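PDB 4W7W: cellulase from Xanthomonas axonopodis pv. citri, which probably hydrolyses the beta-1,4-glycosidic bonds of cellulose as a family 5 glycosyl hydrolase, and holds a cellopentaose in this crystal. Local coordinates for residues Ser195-Ser200 with Ser204-Leu209; Lys118-Ser123 with Asn156-Pro161. All blocks are in the same frame, centred on the assembly; numbering follows the deposited sequence.

Contact 1. Residues Ser195-Ser200 with Ser204-Leu209; sequences SWRSTS and SNAKAL
In this (β/α)8 barrel the chain that leaves strand 183-186 makes a type I turn, S195 to S198, and W196 within it meets the first turn of helix 205-209. W196 O accepts from A206 N at 2.9 Å, N-H···O 154°, and so occupies one of the N-H groups at the start of that helix. S204, the N-cap, deals with another: its OG accepts from K207 N at 3.0 Å and also shares a water with R197 O. The S204 CB meanwhile sits 3.2 Å from S198 O.

With CG anti to the backbone N (chi1 -163°), the W196 indole is turned against the first turn of the helix. N205 CB stands over the face of its six-membered ring, 3.8 Å from the centroid, a CH-pi contact almost on the ring normal. A206 CB touches W196 CD1 at 3.7 Å, and L209 CD1 comes to W196 CZ2 obliquely at 3.4 Å. The N205 amide is fixed from both ends: ND2 donates a hydrogen bond to a water shared with S195 OG, and OD1 accepts from T188 N.

F251 and W254 of helix 243-258 meet W196 edge-to-face, and R197 reaches the same helix through a salt bridge to E257. Strand 219-226 contributes F221, which touches both W196 and L209, while N205 and L209 lean on helix 160-176.

Contact 2. Residues Lys118-Ser123 with Asn156-Pro161; sequences KRIGTS and NGISAP
R119 reaches across to the backbone of N156 and G157, and the shape of its chain decides how. From a CB that points toward 156-161, CG continues anti to the backbone N (chi1 -164°); bends at chi2 and chi3 then fold the chain so that one face of the guanidinium lies against the N156-G157 peptide. G157 CA is 3.7 Å above that plane, set toward the rim, and N156 O is on the same face, 3.1 Å from R119 NH1. NH1 also makes a weak hydrogen bond to Y112 O. The N156 side chain crosses the arginine at about a right angle, its amide plane turned 73° from the guanidinium. At the edge, in plane, R119 NE donates to a water at 2.8 Å, and that water in turn donates to G157 O, making a bridge between the two segments.

One residue further along each segment the isoleucines meet more loosely. I158 has CG1 anti to its backbone N (chi1 180°) and is extended, sending CD1 to within 3.6 Å of I120 O and 4.4 Å of I120 CG2. W163 of helix 160-176 touches both isoleucines.

The 118-123 side is shaped by its own turn. R119 O accepts twice, from T122 N and from T122 OG1, the latter at 2.7 Å and in the carbonyl plane. G121 has a positive phi suited to glycine. This is a type II β turn, R119 to T122, leading out of the second strand of the small antiparallel hairpin 114-115/118-119, packed against the loop that joins barrel strand 147-150 to helix 160-176.

The two contacts lie on the same side of the chain's centre, their own centres about 16 Å apart, and come in series along the chain: contact 2 closes before contact 1 opens. Helix 160-176 brings them together. Its first residues belong to contact 2, and A160 packs against helix 205-209 of contact 1, with A208 CB 3.5 Å from A160 O. T188, in the loop after strand 183-186, is a second connection, hydrogen-bonded through N to N205 OD1 and through OG1 to I158 O. Together they join loops following successive barrel strands near the bound sugar chain: the S198 side chain is about 7 Å from the alpha-glucose unit, that of N156 about 7 Å from a beta-glucose unit.

Contact 1. Residues Ser195-Ser200 with Ser204-Leu209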
loop_
_atom_site.group_PDB
_atom_site.type_symbol
_atom_site.label_atom_id
_atom_site.label_comp_id
_atom_site.label_asym_id
_atom_site.label_seq_id
_atom_site.Cartn_x
_atom_site.Cartn_y
_atom_site.Cartn_z
ATOM N N SER A 195 2.721 1.112 -15.978
ATOM C CA SER A 195 3.516 2.194 -16.519
ATOM C C SER A 195 4.940 2.196 -15.991
ATOM O O SER A 195 5.691 3.157 -16.221
ATOM C CB SER A 195 2.854 3.513 -16.196
ATOM O OG SER A 195 2.673 3.590 -14.794
ATOM N N TRP A 196 5.344 1.126 -15.310
ATOM C CA TRP A 196 6.630 1.078 -14.625
ATOM C C TRP A 196 7.801 1.397 -15.551
ATOM O O TRP A 196 8.782 2.017 -15.118
ATOM C CB TRP A 196 6.828 -0.302 -14.005
ATOM C CG TRP A 196 7.887 -0.370 -12.967
ATOM C CD1 TRP A 196 9.118 -0.912 -13.077
ATOM C CD2 TRP A 196 7.777 0.121 -11.628
ATOM N NE1 TRP A 196 9.792 -0.796 -11.897
ATOM C CE2 TRP A 196 8.994 -0.171 -10.982
ATOM C CE3 TRP A 196 6.755 0.743 -10.901
ATOM C CZ2 TRP A 196 9.220 0.129 -9.645
ATOM C CZ3 TRP A 196 6.982 1.046 -9.580
ATOM C CH2 TRP A 196 8.212 0.733 -8.964
ATOM N N ARG A 197 7.703 0.935 -16.801
ATOM C CA ARG A 197 8.804 1.008 -17.741
ATOM C C ARG A 197 8.621 2.129 -18.761
ATOM O O ARG A 197 9.453 2.279 -19.668
ATOM C CB ARG A 197 9.005 -0.339 -18.436
ATOM C CG ARG A 197 9.169 -1.493 -17.451
ATOM C CD ARG A 197 9.426 -2.847 -18.102
ATOM N NE ARG A 197 10.830 -2.952 -18.404
ATOM C CZ ARG A 197 11.629 -3.974 -18.127
ATOM N NH1 ARG A 197 12.882 -3.884 -18.504
ATOM N NH2 ARG A 197 11.241 -5.081 -17.564
ATOM N N SER A 198 7.598 2.957 -18.598
ATOM C CA SER A 198 7.292 3.973 -19.610
ATOM C C SER A 198 8.312 5.098 -19.609
ATOM O O SER A 198 8.602 5.686 -18.560
ATOM C CB SER A 198 5.938 4.600 -19.334
ATOM O OG SER A 198 5.677 5.651 -20.255
ATOM N N THR A 199 8.792 5.446 -20.809
ATOM C CA THR A 199 9.715 6.556 -20.976
ATOM C C THR A 199 9.098 7.680 -21.786
ATOM O O THR A 199 9.801 8.603 -22.180
ATOM C CB THR A 199 11.013 6.100 -21.651
ATOM O OG1 THR A 199 10.719 5.514 -22.921
ATOM C CG2 THR A 199 11.728 5.101 -20.801
ATOM N N SER A 200 7.787 7.641 -22.026
ATOM C CA SER A 200 7.156 8.658 -22.865
ATOM C C SER A 200 7.489 10.064 -22.416
ATOM O O SER A 200 7.847 10.916 -23.239
ATOM C CB SER A 200 5.648 8.480 -22.864
ATOM O OG SER A 200 5.328 7.196 -23.334
ATOM N N SER A 204 11.802 6.515 -16.659
ATOM C CA SER A 204 10.850 5.563 -16.091
ATOM C C SER A 204 11.147 5.260 -14.627
ATOM O O SER A 204 12.267 5.437 -14.133
ATOM C CB SER A 204 10.881 4.255 -16.879
ATOM O OG SER A 204 12.144 3.644 -16.722
ATOM N N ASN A 205 10.130 4.755 -13.935
ATOM C CA ASN A 205 10.362 4.194 -12.607
ATOM C C ASN A 205 11.390 3.086 -12.639
ATOM O O ASN A 205 12.263 3.015 -11.773
ATOM C CB ASN A 205 9.048 3.686 -12.019
ATOM C CG ASN A 205 8.216 4.786 -11.392
ATOM O OD1 ASN A 205 8.760 5.725 -10.792
ATOM N ND2 ASN A 205 6.891 4.657 -11.473
ATOM N N ALA A 206 11.318 2.237 -13.648
ATOM C CA ALA A 206 12.254 1.137 -13.806
ATOM C C ALA A 206 13.695 1.621 -13.772
ATOM O O ALA A 206 14.520 1.097 -13.032
ATOM C CB ALA A 206 11.963 0.424 -15.117
ATOM N N LYS A 207 14.000 2.628 -14.578
ATOM C CA LYS A 207 15.355 3.128 -14.647
ATOM C C LYS A 207 15.725 3.886 -13.382
ATOM O O LYS A 207 16.825 3.717 -12.863
ATOM C CB LYS A 207 15.528 4.023 -15.884
ATOM C CG LYS A 207 16.872 4.687 -16.023
ATOM C CD LYS A 207 18.007 3.674 -16.123
ATOM C CE LYS A 207 19.345 4.363 -16.288
ATOM N NZ LYS A 207 20.450 3.371 -16.400
ATOM N N ALA A 208 14.843 4.747 -12.899
ATOM C CA ALA A 208 15.196 5.587 -11.764
ATOM C C ALA A 208 15.468 4.762 -10.516
ATOM O O ALA A 208 16.350 5.089 -9.724
ATOM C CB ALA A 208 14.086 6.571 -11.485
ATOM N N LEU A 209 14.703 3.696 -10.305
ATOM C CA LEU A 209 14.760 2.964 -9.046
ATOM C C LEU A 209 15.844 1.908 -9.032
ATOM O O LEU A 209 16.133 1.355 -7.973
ATOM C CB LEU A 209 13.401 2.355 -8.722
ATOM C CG LEU A 209 12.368 3.425 -8.401
ATOM C CD1 LEU A 209 10.977 2.822 -8.407
ATOM C CD2 LEU A 209 12.621 4.127 -7.070
HETATM O O HOH W 1 4.791 3.287 -12.846
HETATM O O HOH W 2 12.160 1.959 -18.853
#

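Contact 2. Residues Lys118-Ser123 with Asn156-Pro161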
loop_
_atom_site.group_PDB
_atom_site.type_symbol
_atom_site.label_atom_id
_atom_site.label_comp_id
_atom_site.label_asym_id
_atom_site.label_seq_id
_atom_site.Cartn_x
_atom_site.Cartn_y
_atom_site.Cartn_z
ATOM N N LYS A 118 0.831 20.083 -0.405
ATOM C CA LYS A 118 2.043 20.571 -1.084
ATOM C C LYS A 118 2.955 19.390 -1.366
ATOM O O LYS A 118 3.122 18.508 -0.534
ATOM C CB LYS A 118 2.802 21.585 -0.212
ATOM C CG LYS A 118 1.968 22.746 0.302
ATOM C CD LYS A 118 1.446 23.641 -0.804
ATOM C CE LYS A 118 0.828 24.906 -0.219
ATOM N NZ LYS A 118 0.029 25.640 -1.235
ATOM N N ARG A 119 3.563 19.384 -2.547
ATOM C CA ARG A 119 4.341 18.242 -2.995
ATOM C C ARG A 119 5.723 18.183 -2.368
ATOM O O ARG A 119 6.404 19.198 -2.209
ATOM C CB ARG A 119 4.509 18.291 -4.512
ATOM C CG ARG A 119 4.962 16.985 -5.152
ATOM C CD ARG A 119 3.817 15.998 -5.283
ATOM N NE ARG A 119 2.777 16.464 -6.207
ATOM C CZ ARG A 119 1.574 15.897 -6.325
ATOM N NH1 ARG A 119 1.243 14.825 -5.610
ATOM N NH2 ARG A 119 0.709 16.383 -7.192
ATOM N N ILE A 120 6.155 16.973 -2.045
ATOM C CA ILE A 120 7.551 16.733 -1.694
ATOM C C ILE A 120 8.461 17.261 -2.801
ATOM O O ILE A 120 8.208 17.057 -3.994
ATOM C CB ILE A 120 7.804 15.231 -1.485
ATOM C CG1 ILE A 120 7.126 14.785 -0.193
ATOM C CG2 ILE A 120 9.302 14.932 -1.480
ATOM C CD1 ILE A 120 7.180 13.292 0.001
ATOM N N GLY A 121 9.524 17.943 -2.393
ATOM C CA GLY A 121 10.483 18.540 -3.318
ATOM C C GLY A 121 10.267 20.025 -3.524
ATOM O O GLY A 121 11.120 20.698 -4.081
ATOM N N THR A 122 9.121 20.533 -3.083
ATOM C CA THR A 122 8.921 21.971 -3.035
ATOM C C THR A 122 9.656 22.527 -1.835
ATOM O O THR A 122 10.084 21.770 -0.960
ATOM C CB THR A 122 7.433 22.353 -2.934
ATOM O OG1 THR A 122 6.861 21.816 -1.731
ATOM C CG2 THR A 122 6.662 21.874 -4.191
ATOM N N SER A 123 9.800 23.849 -1.780
ATOM C CA SER A 123 10.349 24.483 -0.588
ATOM C C SER A 123 9.522 24.155 0.649
ATOM O O SER A 123 10.079 24.004 1.728
ATOM C CB SER A 123 10.454 26.004 -0.759
ATOM O OG SER A 123 9.224 26.554 -1.201
ATOM N N ASN A 156 3.124 10.939 -7.089
ATOM C CA ASN A 156 2.854 11.410 -8.443
ATOM C C ASN A 156 3.222 12.891 -8.440
ATOM O O ASN A 156 3.444 13.470 -7.378
ATOM C CB ASN A 156 1.381 11.197 -8.801
ATOM C CG ASN A 156 0.445 11.988 -7.930
ATOM O OD1 ASN A 156 0.095 11.574 -6.795
ATOM N ND2 ASN A 156 0.057 13.126 -8.401
ATOM N N GLY A 157 3.329 13.497 -9.620
ATOM C CA GLY A 157 3.617 14.931 -9.656
ATOM C C GLY A 157 5.051 15.257 -9.262
ATOM O O GLY A 157 5.337 16.373 -8.816
ATOM N N ILE A 158 5.931 14.277 -9.434
ATOM C CA ILE A 158 7.345 14.350 -9.087
ATOM C C ILE A 158 8.038 13.415 -10.063
ATOM O O ILE A 158 7.488 12.357 -10.386
ATOM C CB ILE A 158 7.590 13.991 -7.587
ATOM C CG1 ILE A 158 9.078 14.065 -7.243
ATOM C CG2 ILE A 158 6.984 12.640 -7.223
ATOM C CD1 ILE A 158 9.357 14.080 -5.757
ATOM N N SER A 159 9.200 13.794 -10.581
ATOM C CA SER A 159 9.873 12.943 -11.550
ATOM C C SER A 159 10.335 11.651 -10.903
ATOM O O SER A 159 10.497 11.578 -9.678
ATOM C CB SER A 159 11.072 13.654 -12.156
ATOM O OG SER A 159 12.110 13.745 -11.201
ATOM N N ALA A 160 10.575 10.649 -11.730
ATOM C CA ALA A 160 11.052 9.381 -11.218
ATOM C C ALA A 160 12.414 9.499 -10.509
ATOM O O ALA A 160 12.569 8.957 -9.425
ATOM C CB ALA A 160 11.037 8.302 -12.291
ATOM N N PRO A 161 13.383 10.257 -11.059
ATOM C CA PRO A 161 14.649 10.408 -10.328
ATOM C C PRO A 161 14.517 11.212 -9.029
ATOM O O PRO A 161 15.154 10.880 -8.026
ATOM C CB PRO A 161 15.551 11.148 -11.340
ATOM C CG PRO A 161 14.973 10.811 -12.673
ATOM C CD PRO A 161 13.488 10.792 -12.428
HETATM O O HOH W 3 3.492 18.503 -7.988
#